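Peptidoglycan DD-endopeptidase ShyB (PDB 2GU1) hydrolyses the peptide cross-links between peptidoglycan strands as a zinc-dependent DD-endopeptidase, probably making room for new glycans as the cell wall expands. Local coordinates at residues L54-D59 / S65-H70; D134-S139 / G177-F182; V152-Q155 / H160-G163. All blocks are in the same frame, centred on the assembly; numbering follows the deposited sequence.

Contact 1 of 3, residues L54-D59 / S65-H70; sequences LELMMD and SRLIYH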
loop_
_atom_site.group_PDB
_atom_site.type_symbol
_atom_site.label_atom_id
_atom_site.label_comp_id
_atom_site.label_asym_id
_atom_site.label_seq_id
_atom_site.Cartn_x
_atom_site.Cartn_y
_atom_site.Cartn_z
ATOM N N LEU A 54 17.345 8.067 -1.675
ATOM C CA LEU A 54 18.048 6.804 -1.786
ATOM C C LEU A 54 19.482 7.108 -1.373
ATOM O O LEU A 54 20.048 8.142 -1.737
ATOM C CB LEU A 54 18.009 6.269 -3.220
ATOM C CG LEU A 54 16.673 5.772 -3.781
ATOM C CD1 LEU A 54 16.867 5.300 -5.220
ATOM C CD2 LEU A 54 16.135 4.636 -2.925
ATOM N N GLU A 55 20.064 6.222 -0.583
ATOM C CA GLU A 55 21.433 6.414 -0.132
ATOM C C GLU A 55 22.212 5.199 -0.625
ATOM O O GLU A 55 21.872 4.073 -0.275
ATOM C CB GLU A 55 21.444 6.506 1.396
ATOM C CG GLU A 55 22.777 6.828 2.034
ATOM C CD GLU A 55 22.620 7.240 3.493
ATOM O OE1 GLU A 55 21.685 6.746 4.160
ATOM O OE2 GLU A 55 23.434 8.052 3.981
ATOM N N LEU A 56 23.216 5.424 -1.472
ATOM C CA LEU A 56 24.022 4.323 -1.998
ATOM C C LEU A 56 25.388 4.314 -1.315
ATOM O O LEU A 56 26.070 5.339 -1.265
ATOM C CB LEU A 56 24.238 4.450 -3.516
ATOM C CG LEU A 56 23.134 4.789 -4.527
ATOM C CD1 LEU A 56 23.382 3.979 -5.808
ATOM C CD2 LEU A 56 21.767 4.498 -3.972
ATOM N N MET A 57 25.784 3.159 -0.791
ATOM C CA MET A 57 27.077 3.019 -0.132
ATOM C C MET A 57 27.976 2.196 -1.056
ATOM O O MET A 57 27.689 1.025 -1.324
ATOM C CB MET A 57 26.917 2.288 1.202
ATOM C CG MET A 57 25.741 2.763 2.025
ATOM S SD MET A 57 25.934 4.432 2.654
ATOM C CE MET A 57 25.362 4.201 4.362
ATOM N N MET A 58 29.053 2.810 -1.540
ATOM C CA MET A 58 29.990 2.134 -2.441
ATOM C C MET A 58 31.251 1.707 -1.692
ATOM O O MET A 58 31.704 2.407 -0.786
ATOM C CB MET A 58 30.396 3.064 -3.589
ATOM C CG MET A 58 29.271 3.910 -4.157
ATOM S SD MET A 58 27.881 2.929 -4.704
ATOM C CE MET A 58 28.471 2.360 -6.294
ATOM N N ASP A 59 31.824 0.570 -2.082
ATOM C CA ASP A 59 33.037 0.068 -1.436
ATOM C C ASP A 59 34.308 0.611 -2.092
ATOM O O ASP A 59 34.245 1.518 -2.927
ATOM C CB ASP A 59 33.067 -1.465 -1.461
ATOM C CG ASP A 59 32.943 -2.033 -2.864
ATOM O OD1 ASP A 59 33.493 -1.435 -3.810
ATOM O OD2 ASP A 59 32.306 -3.094 -3.021
ATOM N N SER A 65 27.538 -1.573 -2.122
ATOM C CA SER A 65 27.614 -2.530 -1.025
ATOM C C SER A 65 26.330 -2.477 -0.194
ATOM O O SER A 65 25.974 -3.440 0.483
ATOM C CB SER A 65 28.817 -2.227 -0.131
ATOM O OG SER A 65 28.661 -0.985 0.525
ATOM N N ARG A 66 25.645 -1.339 -0.243
ATOM C CA ARG A 66 24.399 -1.171 0.486
ATOM C C ARG A 66 23.562 -0.008 -0.028
ATOM O O ARG A 66 24.087 1.071 -0.320
ATOM C CB ARG A 66 24.670 -0.957 1.971
ATOM C CG ARG A 66 23.464 -0.409 2.705
ATOM C CD ARG A 66 23.736 -0.228 4.179
ATOM N NE ARG A 66 23.789 -1.510 4.868
ATOM C CZ ARG A 66 24.014 -1.645 6.169
ATOM N NH1 ARG A 66 24.211 -0.572 6.923
ATOM N NH2 ARG A 66 24.029 -2.854 6.718
ATOM N N LEU A 67 22.256 -0.245 -0.120
ATOM C CA LEU A 67 21.288 0.755 -0.565
ATOM C C LEU A 67 20.284 0.989 0.558
ATOM O O LEU A 67 19.743 0.029 1.119
ATOM C CB LEU A 67 20.528 0.261 -1.804
ATOM C CG LEU A 67 19.235 1.010 -2.149
ATOM C CD1 LEU A 67 19.578 2.379 -2.704
ATOM C CD2 LEU A 67 18.417 0.214 -3.168
ATOM N N ILE A 68 20.039 2.254 0.891
ATOM C CA ILE A 68 19.065 2.587 1.923
ATOM C C ILE A 68 17.981 3.435 1.260
ATOM O O ILE A 68 18.266 4.500 0.689
ATOM C CB ILE A 68 19.681 3.398 3.096
ATOM C CG1 ILE A 68 20.827 2.617 3.751
ATOM C CG2 ILE A 68 18.624 3.659 4.164
ATOM C CD1 ILE A 68 22.098 2.623 2.936
ATOM N N TYR A 69 16.748 2.942 1.309
ATOM C CA TYR A 69 15.616 3.651 0.734
ATOM C C TYR A 69 14.871 4.326 1.881
ATOM O O TYR A 69 14.166 3.677 2.659
ATOM C CB TYR A 69 14.712 2.666 -0.038
ATOM C CG TYR A 69 13.343 3.186 -0.452
ATOM C CD1 TYR A 69 13.119 4.548 -0.697
ATOM C CD2 TYR A 69 12.272 2.303 -0.620
ATOM C CE1 TYR A 69 11.852 5.017 -1.099
ATOM C CE2 TYR A 69 11.016 2.752 -1.021
ATOM C CZ TYR A 69 10.811 4.108 -1.258
ATOM O OH TYR A 69 9.564 4.537 -1.640
ATOM N N HIS A 70 15.075 5.635 2.006
ATOM C CA HIS A 70 14.423 6.433 3.039
ATOM C C HIS A 70 13.014 6.811 2.576
ATOM O O HIS A 70 12.832 7.806 1.867
ATOM C CB HIS A 70 15.242 7.708 3.314
ATOM C CG HIS A 70 16.590 7.439 3.916
ATOM N ND1 HIS A 70 16.764 7.163 5.256
ATOM C CD2 HIS A 70 17.820 7.372 3.353
ATOM C CE1 HIS A 70 18.045 6.934 5.493
ATOM N NE2 HIS A 70 18.707 7.054 4.354
#
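Leu54–Met58 and Ser65–His70 run antiparallel, the axes of these short segments 4.7 Å apart and 169° from one another in direction, as the two arms of a beta hairpin. Glu55 and Ile68 form a hydrogen-bonded pair, Glu55 N to Ile68 O and Ile68 N to Glu55 O both measuring 2.8 Å. Two residues on, past the non-hydrogen-bonded pair Leu56–Leu67, Met57 N bonds to Arg66 O at 2.7 Å, and a classic beta bulge sets in on the carbonyl side of Met57, where two residues, Ser65 and Arg66, stand opposite one. Met57 O takes the amide of Ser65 at 2.7 Å and, from above its carbonyl plane, Ser65 OG at 2.9 Å; the Arg66 amide adds only a weak bond.

On the face carrying Glu55, Met57, Arg66 and Ile68, an extended glutamate chain sends OE1 to His70 NE2 at 3.0 Å. The bond is nearly straight (175°) and lies in the imidazole plane, yet it meets the carboxylate from above its own plane. Ile68 CG2 sits over one face of that imidazole, toward its rim, while Ile68 CD1 reaches the bent Met57 chain at CG, 3.8 Å away. On the other face carbons meet carbons: Leu54 CD2 leans on Tyr69 CD1, whose hydroxyl goes to Glu52, and Leu56 CD2 lies 3.3 Å from Leu67 CD1, tighter than usual van der Waals contact.

Both arms are interior strands of the five-stranded antiparallel LysM-like sheet, between strands 8-11 and 75-81, and helix 18-24 packs Leu18 and Ile21 onto Leu54.

Contact 2 of 3, residues D134-S139 / G177-F182; sequences DKIDFS and GDVSAF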
loop_
_atom_site.group_PDB
_atom_site.type_symbol
_atom_site.label_atom_id
_atom_site.label_comp_id
_atom_site.label_asym_id
_atom_site.label_seq_id
_atom_site.Cartn_x
_atom_site.Cartn_y
_atom_site.Cartn_z
ATOM N N ASP A 134 -22.743 7.206 1.643
ATOM C CA ASP A 134 -24.093 6.699 1.873
ATOM C C ASP A 134 -24.854 7.468 2.949
ATOM O O ASP A 134 -26.086 7.485 2.960
ATOM C CB ASP A 134 -24.048 5.215 2.243
ATOM C CG ASP A 134 -23.431 4.366 1.153
ATOM O OD1 ASP A 134 -23.856 4.504 -0.012
ATOM O OD2 ASP A 134 -22.526 3.561 1.458
ATOM N N LYS A 135 -24.121 8.108 3.852
ATOM C CA LYS A 135 -24.749 8.863 4.926
ATOM C C LYS A 135 -24.961 10.322 4.530
ATOM O O LYS A 135 -25.800 11.008 5.111
ATOM C CB LYS A 135 -23.890 8.785 6.195
ATOM C CG LYS A 135 -23.575 7.359 6.654
ATOM C CD LYS A 135 -24.804 6.630 7.191
ATOM C CE LYS A 135 -24.939 6.777 8.703
ATOM N NZ LYS A 135 -24.998 8.195 9.143
ATOM N N ILE A 136 -24.209 10.789 3.534
ATOM C CA ILE A 136 -24.320 12.173 3.084
ATOM C C ILE A 136 -24.318 12.333 1.563
ATOM O O ILE A 136 -23.495 11.743 0.863
ATOM C CB ILE A 136 -23.162 13.043 3.639
ATOM C CG1 ILE A 136 -23.198 13.057 5.167
ATOM C CG2 ILE A 136 -23.270 14.465 3.103
ATOM C CD1 ILE A 136 -22.121 13.921 5.796
ATOM N N ASP A 137 -25.254 13.138 1.067
ATOM C CA ASP A 137 -25.355 13.431 -0.358
ATOM C C ASP A 137 -24.642 14.769 -0.501
ATOM O O ASP A 137 -25.229 15.817 -0.229
ATOM C CB ASP A 137 -26.824 13.580 -0.777
ATOM C CG ASP A 137 -26.994 13.789 -2.282
ATOM O OD1 ASP A 137 -26.315 14.673 -2.853
ATOM O OD2 ASP A 137 -27.817 13.073 -2.894
ATOM N N PHE A 138 -23.376 14.732 -0.910
ATOM C CA PHE A 138 -22.587 15.951 -1.057
ATOM C C PHE A 138 -23.067 16.866 -2.178
ATOM O O PHE A 138 -22.328 17.731 -2.654
ATOM C CB PHE A 138 -21.104 15.603 -1.253
ATOM C CG PHE A 138 -20.469 14.971 -0.042
ATOM C CD1 PHE A 138 -20.596 13.606 0.198
ATOM C CD2 PHE A 138 -19.792 15.754 0.892
ATOM C CE1 PHE A 138 -20.064 13.029 1.352
ATOM C CE2 PHE A 138 -19.257 15.189 2.052
ATOM C CZ PHE A 138 -19.392 13.824 2.282
ATOM N N SER A 139 -24.319 16.684 -2.581
ATOM C CA SER A 139 -24.911 17.490 -3.638
ATOM C C SER A 139 -26.161 18.201 -3.123
ATOM O O SER A 139 -26.458 19.324 -3.529
ATOM C CB SER A 139 -25.288 16.597 -4.820
ATOM O OG SER A 139 -24.236 15.701 -5.133
ATOM N N GLY A 177 -29.806 16.852 9.990
ATOM C CA GLY A 177 -29.417 15.700 10.791
ATOM C C GLY A 177 -27.913 15.494 10.891
ATOM O O GLY A 177 -27.230 15.369 9.875
ATOM N N ASP A 178 -27.393 15.449 12.114
ATOM C CA ASP A 178 -25.959 15.264 12.337
ATOM C C ASP A 178 -25.476 13.858 12.000
ATOM O O ASP A 178 -26.171 12.873 12.255
ATOM C CB ASP A 178 -25.606 15.579 13.792
ATOM C CG ASP A 178 -25.818 17.036 14.136
ATOM O OD1 ASP A 178 -25.675 17.395 15.324
ATOM O OD2 ASP A 178 -26.122 17.820 13.214
ATOM N N VAL A 179 -24.277 13.776 11.432
ATOM C CA VAL A 179 -23.685 12.496 11.063
ATOM C C VAL A 179 -22.235 12.424 11.541
ATOM O O VAL A 179 -21.502 13.406 11.464
ATOM C CB VAL A 179 -23.693 12.296 9.533
ATOM C CG1 VAL A 179 -23.282 10.875 9.198
ATOM C CG2 VAL A 179 -25.068 12.609 8.968
ATOM N N SER A 180 -21.819 11.263 12.035
ATOM C CA SER A 180 -20.445 11.103 12.497
ATOM C C SER A 180 -19.962 9.665 12.334
ATOM O O SER A 180 -20.732 8.714 12.499
ATOM C CB SER A 180 -20.322 11.544 13.961
ATOM O OG SER A 180 -21.084 10.710 14.814
ATOM N N ALA A 181 -18.686 9.511 11.997
ATOM C CA ALA A 181 -18.092 8.197 11.803
ATOM C C ALA A 181 -16.730 8.158 12.488
ATOM O O ALA A 181 -16.034 9.174 12.563
ATOM C CB ALA A 181 -17.941 7.898 10.315
ATOM N N PHE A 182 -16.352 6.980 12.972
ATOM C CA PHE A 182 -15.087 6.801 13.683
ATOM C C PHE A 182 -14.343 5.583 13.162
ATOM O O PHE A 182 -14.960 4.559 12.859
ATOM C CB PHE A 182 -15.364 6.611 15.177
ATOM C CG PHE A 182 -16.204 7.697 15.778
ATOM C CD1 PHE A 182 -15.628 8.895 16.196
ATOM C CD2 PHE A 182 -17.573 7.519 15.938
ATOM C CE1 PHE A 182 -16.408 9.903 16.757
ATOM C CE2 PHE A 182 -18.361 8.520 16.498
ATOM C CZ PHE A 182 -17.775 9.714 16.912
#
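Val179, at the start of strand 179-183, meets the loop 134-139 through its two methyl groups, one turned to each of two successive loop residues. The close part of the contact is at CG1, which Lys135 approaches twice: Lys135 CB lies at 3.7 Å from Val179 CG1 and Lys135 NZ at 3.2 Å. The second is a close approach of the lysine end to a methyl and makes no bond. The lysine reaches the valine twice because its chain is folded back, bent at chi2 (-70°) and again at chi3 and chi4, which brings NZ round to the same methyl that CB touches. CG2 of Val179 faces the buried Ile136, whose CG1 stands 4.3 Å away, a lighter apolar touch on the inner side. The fit therefore rests on one beta-branched side chain lying across a curled lysine, and the 139 Å² buried between the segments is modest.

Here an irregular loop, following helix 122-132, lies against a strand of the five-stranded antiparallel sheet in the Csd3 second-domain region. The inner side is continued by that helix and sheet: Met132 packs on Val179 and Ala181, and Phe172 of strand 160-173 on Ile136. Phe138 turns its ring under Ile136, whose CG2 sits 3.8 Å above the ring plane, over its centre.

On the solvent side, Lys135 is exposed even as it bends over the valine, though its side chain also touches Leu197 and Asp191. Past Ile136 the loop turns away from the strand.

Contact 3 of 3, residues V152-Q155 / H160-G163; sequences VKQQ and HNTG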
loop_
_atom_site.group_PDB
_atom_site.type_symbol
_atom_site.label_atom_id
_atom_site.label_comp_id
_atom_site.label_asym_id
_atom_site.label_seq_id
_atom_site.Cartn_x
_atom_site.Cartn_y
_atom_site.Cartn_z
ATOM N N VAL A 152 -7.667 14.258 12.913
ATOM C CA VAL A 152 -6.566 13.576 12.253
ATOM C C VAL A 152 -5.387 13.377 13.215
ATOM O O VAL A 152 -5.151 14.188 14.111
ATOM C CB VAL A 152 -6.066 14.392 11.027
ATOM C CG1 VAL A 152 -4.872 13.709 10.364
ATOM C CG2 VAL A 152 -7.201 14.570 10.030
ATOM N N LYS A 153 -4.673 12.278 13.028
ATOM C CA LYS A 153 -3.495 11.978 13.822
ATOM C C LYS A 153 -2.331 12.198 12.875
ATOM O O LYS A 153 -2.321 11.663 11.767
ATOM C CB LYS A 153 -3.501 10.521 14.293
ATOM C CG LYS A 153 -4.350 10.270 15.520
ATOM C CD LYS A 153 -4.123 8.864 16.064
ATOM C CE LYS A 153 -4.738 8.710 17.449
ATOM N NZ LYS A 153 -4.128 9.662 18.423
ATOM N N GLN A 154 -1.366 13.007 13.299
ATOM C CA GLN A 154 -0.191 13.291 12.480
ATOM C C GLN A 154 1.059 12.803 13.190
ATOM O O GLN A 154 1.266 13.103 14.361
ATOM C CB GLN A 154 -0.065 14.792 12.220
ATOM C CG GLN A 154 -1.006 15.334 11.162
ATOM C CD GLN A 154 -0.872 16.838 11.005
ATOM O OE1 GLN A 154 -1.264 17.407 9.988
ATOM N NE2 GLN A 154 -0.324 17.489 12.024
ATOM N N GLN A 155 1.895 12.055 12.480
ATOM C CA GLN A 155 3.115 11.548 13.079
ATOM C C GLN A 155 4.244 12.551 12.903
ATOM O O GLN A 155 4.426 13.130 11.826
ATOM C CB GLN A 155 3.499 10.206 12.454
ATOM C CG GLN A 155 4.770 9.583 13.012
ATOM C CD GLN A 155 5.075 8.243 12.364
ATOM O OE1 GLN A 155 4.906 8.079 11.159
ATOM N NE2 GLN A 155 5.537 7.280 13.165
ATOM N N HIS A 160 9.839 17.575 13.581
ATOM C CA HIS A 160 9.589 17.413 12.160
ATOM C C HIS A 160 8.393 16.531 11.838
ATOM O O HIS A 160 8.229 15.445 12.396
ATOM C CB HIS A 160 10.835 16.851 11.482
ATOM C CG HIS A 160 12.045 17.715 11.649
ATOM N ND1 HIS A 160 12.169 18.945 11.040
ATOM C CD2 HIS A 160 13.173 17.538 12.378
ATOM C CE1 HIS A 160 13.322 19.490 11.387
ATOM N NE2 HIS A 160 13.949 18.657 12.198
ATOM N N ASN A 161 7.559 17.028 10.933
ATOM C CA ASN A 161 6.377 16.314 10.486
ATOM C C ASN A 161 6.881 15.256 9.506
ATOM O O ASN A 161 7.590 15.569 8.551
ATOM C CB ASN A 161 5.421 17.296 9.801
ATOM C CG ASN A 161 4.077 16.676 9.464
ATOM O OD1 ASN A 161 3.100 17.390 9.239
ATOM N ND2 ASN A 161 4.022 15.353 9.410
ATOM N N THR A 162 6.532 14.001 9.759
ATOM C CA THR A 162 6.976 12.903 8.902
ATOM C C THR A 162 6.176 12.831 7.610
ATOM O O THR A 162 6.630 12.263 6.620
ATOM C CB THR A 162 6.851 11.553 9.627
ATOM O OG1 THR A 162 5.462 11.221 9.789
ATOM C CG2 THR A 162 7.505 11.625 10.997
ATOM N N GLY A 163 4.987 13.420 7.618
ATOM C CA GLY A 163 4.141 13.371 6.442
ATOM C C GLY A 163 3.112 12.259 6.574
ATOM O O GLY A 163 2.167 12.172 5.783
#
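Strand 152-155 and residues 160-162 approach at a steep 111° between their directions, and their backbones come closest at Gln155 and Thr162, whose CA atoms are 5.8 Å apart. The joint turns on one carbonyl, Gln155 O, which accepts two hydrogen bonds from the same residue. Thr162 N reaches Gln155 O at 3.1 Å along a fairly straight path (165°), tilted from the carbonyl plane, and Thr162 OG1 arrives at 3.0 Å from well above that plane, on the same face. With chi1 at 70°, the threonine hydroxyl lies between its own backbone N and carbonyl carbon, a position from which OG1 and N can share the acceptor.

The contact lies near the turn of the beta hairpin formed by strands 147-157 and 160-173. Residues 152-155 are part of the sheet of the Csd3 second-domain region, whereas 160-162 precede a corner at Gly163, beyond which their strand continues into that sheet. The positive phi of Gly163 suits glycine, and the corner is consistent with the segments meeting so far from antiparallel.

Alongside the carbonyl, the methyl of Thr162 completes the contact: CG2 lies 3.5 Å from Gln155 O and 4.0 Å from Gln155 CG, where the extended glutamine chain passes obliquely. Beyond the hairpin, Ile73 and Val74 of a loop touch Thr162, and Trp98 of strand 97-106 packs on Gln155.

From the N terminus, contact 1 comes first, closing the short turn between strands 53-58 and 64-70 in the middle of the LysM-like sheet. The chain then finishes that sheet and enters a second one, in the Csd3 second-domain region, where contact 2 opens at 134-139. Before it closes at 177-182, the chain completes contact 3, which closes the short turn between strands 147-157 and 160-173, so contact 3 lies within the span of contact 2 and none cross. Contact 2 ties the loop after helix 122-132 to strand 179-183, a sheet neighbour of strand 160-173. Contacts 1 and 2 lie on opposite sides of the chain's centre, their centres about 48 Å apart.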